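Local coordinates for tyrosinase (Aspergillus oryzae, PDB 6JU8), which oxidises phenols to o-quinones with molecular oxygen at a dinuclear copper centre, probably including L-tyrosine and L-dopa, at the interface of chains A and B. Coordinates in Å, arbitrary orientation; residue numbers count along the deposited sequence, not the author numbering. Chains: chain A/B, Tyrosinase.

Contact 1: the interface of chains A and B. Residues chain A 172, 175-176, 258; chain B 246-247, 249-250, 253.
The indole of A:Trp258 meets chain B through CZ2, CH2 and CZ3 of its six-membered ring. CZ3 of A:Trp258 lies 3.5 Å from CE1 of the B:Tyr246 ring, and CH2 also faces that CE1. The two side chains run antiparallel as they pass. CZ2 of A:Trp258 packs against the methyl CG1 of B:Val250 at 3.7 Å. One face of the indole is covered from within chain A by A:Thr175, whose CB sits 3.8 Å above the plane of the A:Trp258 ring, toward the rim. CG1 of B:Val250 lies off this same face, so both chains contribute to covering it.

B:Val250, on the short helix 248-251, has the most surface hidden in this patch, 64 Å². Its two methyls divide the work. CG1, anti to the backbone N (chi1 176°), points to the indole. CG2 turns to A:Thr175 and A:Ile172. CG2 of B:Val250 comes within 3.5 Å of the hydroxyl OG1 of A:Thr175 and is also in contact with CG2 of A:Ile172. That hydroxyl donates to the carbonyl O of A:Ile172 in its own chain, 24° out of the carbonyl plane. The bond helps to hold the hydroxyl in its rotamer.

A:Ile172 uses the same CG2 methyl against CB of B:Asn247, and the side chains cross at about a right angle. The amide OD1 of B:Asn247 accepts from the backbone N of B:Asp249, in the carbonyl plane and on a lone pair. This caps the first turn of helix 248-251. A:Met176 passes B:Asp249 at a slant, with CG near its carbonyl O. SD touches CB of B:Asp249, and the bend at chi3 (52°) turns CE back onto the same CB.

This is one patch of a two-fold interface in the deposited assembly, which may or may not be the dimer in solution. Water 1 bridges the chains: it lies 2.7 Å from A:Thr175 O, 3.1 Å from the indole NE1 of A:Trp258 and 2.8 Å from B:Asp253 O.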
loop_
_atom_site.group_PDB
_atom_site.type_symbol
_atom_site.label_atom_id
_atom_site.label_comp_id
_atom_site.label_asym_id
_atom_site.label_seq_id
_atom_site.Cartn_x
_atom_site.Cartn_y
_atom_site.Cartn_z
ATOM N N ILE A 172 11.849 7.169 -4.698
ATOM C CA ILE A 172 10.603 7.683 -5.282
ATOM C C ILE A 172 9.931 6.615 -6.133
ATOM O O ILE A 172 8.744 6.290 -5.982
ATOM C CB ILE A 172 10.868 8.940 -6.127
ATOM C CG1 ILE A 172 11.461 10.107 -5.315
ATOM C CG2 ILE A 172 9.600 9.382 -6.822
ATOM C CD1 ILE A 172 12.145 11.167 -6.161
ATOM N N THR A 175 8.028 3.607 -4.817
ATOM C CA THR A 175 6.772 3.836 -4.103
ATOM C C THR A 175 5.624 4.166 -5.050
ATOM O O THR A 175 4.537 4.420 -4.547
ATOM C CB THR A 175 6.902 4.944 -3.042
ATOM O OG1 THR A 175 7.145 6.227 -3.643
ATOM C CG2 THR A 175 8.045 4.616 -2.091
ATOM N N MET A 176 5.843 4.127 -6.353
ATOM C CA MET A 176 4.814 4.490 -7.336
ATOM C C MET A 176 4.199 3.250 -7.979
ATOM O O MET A 176 4.880 2.456 -8.639
ATOM C CB MET A 176 5.469 5.317 -8.466
ATOM C CG MET A 176 5.868 6.711 -8.047
ATOM S SD MET A 176 6.992 7.501 -9.208
ATOM C CE MET A 176 6.091 7.261 -10.740
ATOM N N TRP A 258 5.128 1.394 2.254
ATOM C CA TRP A 258 6.353 2.178 2.188
ATOM C C TRP A 258 6.465 3.219 3.286
ATOM O O TRP A 258 7.587 3.567 3.666
ATOM C CB TRP A 258 6.506 2.793 0.806
ATOM C CG TRP A 258 5.460 3.763 0.348
ATOM C CD1 TRP A 258 4.346 3.496 -0.404
ATOM C CD2 TRP A 258 5.445 5.184 0.611
ATOM N NE1 TRP A 258 3.635 4.655 -0.627
ATOM C CE2 TRP A 258 4.296 5.704 -0.011
ATOM C CE3 TRP A 258 6.294 6.057 1.292
ATOM C CZ2 TRP A 258 3.968 7.065 0.043
ATOM C CZ3 TRP A 258 5.978 7.408 1.355
ATOM C CH2 TRP A 258 4.807 7.895 0.716
ATOM N N TYR B 246 7.113 15.402 -0.862
ATOM C CA TYR B 246 7.246 14.199 -1.678
ATOM C C TYR B 246 6.917 14.564 -3.123
ATOM O O TYR B 246 6.051 15.402 -3.372
ATOM C CB TYR B 246 6.330 13.080 -1.172
ATOM C CG TYR B 246 6.953 12.332 -0.004
ATOM C CD1 TYR B 246 7.320 10.997 -0.117
ATOM C CD2 TYR B 246 7.206 12.964 1.200
ATOM C CE1 TYR B 246 7.904 10.319 0.944
ATOM C CE2 TYR B 246 7.789 12.315 2.275
ATOM C CZ TYR B 246 8.135 10.982 2.132
ATOM O OH TYR B 246 8.707 10.260 3.163
ATOM N N ASN B 247 7.631 13.920 -4.034
ATOM C CA ASN B 247 7.412 14.116 -5.473
ATOM C C ASN B 247 5.950 13.903 -5.827
ATOM O O ASN B 247 5.351 12.938 -5.341
ATOM C CB ASN B 247 8.312 13.143 -6.235
ATOM C CG ASN B 247 8.280 13.347 -7.737
ATOM O OD1 ASN B 247 7.287 13.067 -8.425
ATOM N ND2 ASN B 247 9.408 13.807 -8.244
ATOM N N ASP B 249 4.562 12.723 -8.260
ATOM C CA ASP B 249 4.256 11.457 -8.915
ATOM C C ASP B 249 3.900 10.388 -7.899
ATOM O O ASP B 249 3.205 9.417 -8.250
ATOM C CB ASP B 249 5.456 11.006 -9.763
ATOM C CG ASP B 249 5.632 11.895 -10.981
ATOM O OD1 ASP B 249 4.676 12.626 -11.319
ATOM O OD2 ASP B 249 6.732 11.833 -11.592
ATOM N N VAL B 250 4.324 10.562 -6.644
ATOM C CA VAL B 250 3.881 9.640 -5.582
ATOM C C VAL B 250 2.424 9.924 -5.258
ATOM O O VAL B 250 1.616 9.014 -5.064
ATOM C CB VAL B 250 4.748 9.791 -4.312
ATOM C CG1 VAL B 250 4.218 8.915 -3.182
ATOM C CG2 VAL B 250 6.190 9.466 -4.646
ATOM N N ASP B 253 -0.911 8.199 -6.879
ATOM C CA ASP B 253 -1.498 7.080 -6.165
ATOM C C ASP B 253 -0.619 6.784 -4.954
ATOM O O ASP B 253 0.413 6.131 -5.086
ATOM C CB ASP B 253 -1.646 5.862 -7.059
ATOM C CG ASP B 253 -2.309 4.681 -6.371
ATOM O OD1 ASP B 253 -2.506 4.737 -5.143
ATOM O OD2 ASP B 253 -2.639 3.700 -7.094
HETATM O O HOH W 1 2.221 4.945 -3.332
#

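Contact 2: the interface of chains A and B. Residues chain A 166-167, 169; chain B 246, 346, 355.
A:Glu167 and B:Tyr246 join the chains through a carboxylate and a phenol. Both sit on loops of a chain that holds the central copper-binding tyrosinase domain of a longer protein. The hydroxyl OH of B:Tyr246 donates to OE1 of A:Glu167 at 2.6 Å. It arrives on the syn side, 28° out of the carboxylate plane. NE of A:Arg169 reaches OE1 of A:Glu167 at 2.9 Å, from the same face of that plane but further above it. Two donors therefore grip OE1, and the arginine would probably stabilise the charged carboxylate. Water 2 also links OE2 of A:Glu167 to the OH of B:Tyr246, which itself lies 3.2 Å from OE2.

B:Arg346 has 54 Å² hidden and forms a salt bridge with A:Asp166, though both residues are poorly ordered. NE of B:Arg346 is 2.7 Å from OD2 of A:Asp166, but its N-H points away. The A:Asp166 carboxylate sits over the rim of one B:Arg346 guanidinium face, steeply inclined to it.

A:Glu167 runs extended beyond CG, with CG anti to the backbone N (chi1 -169°). This carries the carboxylate out to chain B. There it also meets B:Trp355, whose CZ3 is 3.5 Å from OE2 of A:Glu167. The carboxylate is inclined to the indole.

The guanidinium of A:Arg169 lies flat over the phenol ring of B:Tyr246, with the planes 10° apart. NH1 of A:Arg169 sits 3.5 Å from the centroid of the B:Tyr246 ring, as a cation-pi contact.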
loop_
_atom_site.group_PDB
_atom_site.type_symbol
_atom_site.label_atom_id
_atom_site.label_comp_id
_atom_site.label_asym_id
_atom_site.label_seq_id
_atom_site.Cartn_x
_atom_site.Cartn_y
_atom_site.Cartn_z
ATOM N N ASP A 166 15.784 15.775 5.185
ATOM C CA ASP A 166 15.899 15.548 6.609
ATOM C C ASP A 166 15.658 14.088 6.977
ATOM O O ASP A 166 15.807 13.695 8.138
ATOM C CB ASP A 166 14.869 16.441 7.319
ATOM C CG ASP A 166 13.432 16.213 6.893
ATOM O OD1 ASP A 166 13.174 15.718 5.772
ATOM O OD2 ASP A 166 12.520 16.545 7.703
ATOM N N GLU A 167 15.195 13.272 6.031
ATOM C CA GLU A 167 14.566 11.963 6.114
ATOM C C GLU A 167 15.207 10.959 5.155
ATOM O O GLU A 167 15.315 11.263 3.952
ATOM C CB GLU A 167 13.060 12.031 5.759
ATOM C CG GLU A 167 12.266 10.780 6.070
ATOM C CD GLU A 167 10.863 10.667 5.517
ATOM O OE1 GLU A 167 10.428 11.449 4.643
ATOM O OE2 GLU A 167 10.105 9.748 5.943
ATOM N N ARG A 169 14.626 7.710 2.846
ATOM C CA ARG A 169 13.388 7.253 2.227
ATOM C C ARG A 169 13.663 6.130 1.244
ATOM O O ARG A 169 14.705 6.125 0.566
ATOM C CB ARG A 169 12.709 8.367 1.417
ATOM C CG ARG A 169 12.260 9.572 2.255
ATOM C CD ARG A 169 11.516 10.531 1.322
ATOM N NE ARG A 169 11.302 11.837 1.953
ATOM C CZ ARG A 169 10.905 12.893 1.252
ATOM N NH1 ARG A 169 10.720 12.772 -0.065
ATOM N NH2 ARG A 169 10.713 14.051 1.877
ATOM N N TYR B 246 7.113 15.402 -0.862
ATOM C CA TYR B 246 7.246 14.199 -1.678
ATOM C C TYR B 246 6.917 14.564 -3.123
ATOM O O TYR B 246 6.051 15.402 -3.372
ATOM C CB TYR B 246 6.330 13.080 -1.172
ATOM C CG TYR B 246 6.953 12.332 -0.004
ATOM C CD1 TYR B 246 7.320 10.997 -0.117
ATOM C CD2 TYR B 246 7.206 12.964 1.200
ATOM C CE1 TYR B 246 7.904 10.319 0.944
ATOM C CE2 TYR B 246 7.789 12.315 2.275
ATOM C CZ TYR B 246 8.135 10.982 2.132
ATOM O OH TYR B 246 8.707 10.260 3.163
ATOM N N ARG B 346 4.978 17.233 7.878
ATOM C CA ARG B 346 5.729 16.355 8.770
ATOM C C ARG B 346 5.509 16.790 10.209
ATOM O O ARG B 346 5.734 17.951 10.540
ATOM C CB ARG B 346 7.208 16.406 8.412
ATOM C CG ARG B 346 8.100 15.303 8.979
ATOM C CD ARG B 346 9.424 15.285 8.226
ATOM N NE ARG B 346 10.587 15.229 9.096
ATOM C CZ ARG B 346 11.227 14.098 9.373
ATOM N NH1 ARG B 346 10.807 12.954 8.840
ATOM N NH2 ARG B 346 12.281 14.102 10.169
ATOM N N TRP B 355 2.196 9.827 10.344
ATOM C CA TRP B 355 2.303 10.833 9.300
ATOM C C TRP B 355 1.620 10.401 8.007
ATOM O O TRP B 355 1.812 9.275 7.550
ATOM C CB TRP B 355 3.797 11.097 9.061
ATOM C CG TRP B 355 4.095 12.228 8.107
ATOM C CD1 TRP B 355 3.315 13.260 7.673
ATOM C CD2 TRP B 355 5.373 12.388 7.476
ATOM N NE1 TRP B 355 4.019 14.054 6.803
ATOM C CE2 TRP B 355 5.287 13.535 6.668
ATOM C CE3 TRP B 355 6.571 11.648 7.528
ATOM C CZ2 TRP B 355 6.369 13.978 5.902
ATOM C CZ3 TRP B 355 7.635 12.105 6.760
ATOM C CH2 TRP B 355 7.527 13.252 5.961
HETATM O O HOH W 2 7.687 8.603 5.275
#

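The C-alpha centres of contact 1 and contact 2 are about 12 Å apart, and B:Tyr246 belongs to both. In contact 1 the CD1 and CE1 side of its ring meets A:Trp258, on the opposite side of the ring plane from A:Arg169. Its hydroxyl and the other face serve contact 2. The loop of chain A that supplies residues 166-169 to contact 2 runs on to 172-176 in contact 1. The two therefore form one continuous stretch of the interface, largely apolar in the first and more polar and charged in the second. Two-fold symmetry repeats both with the chains exchanged.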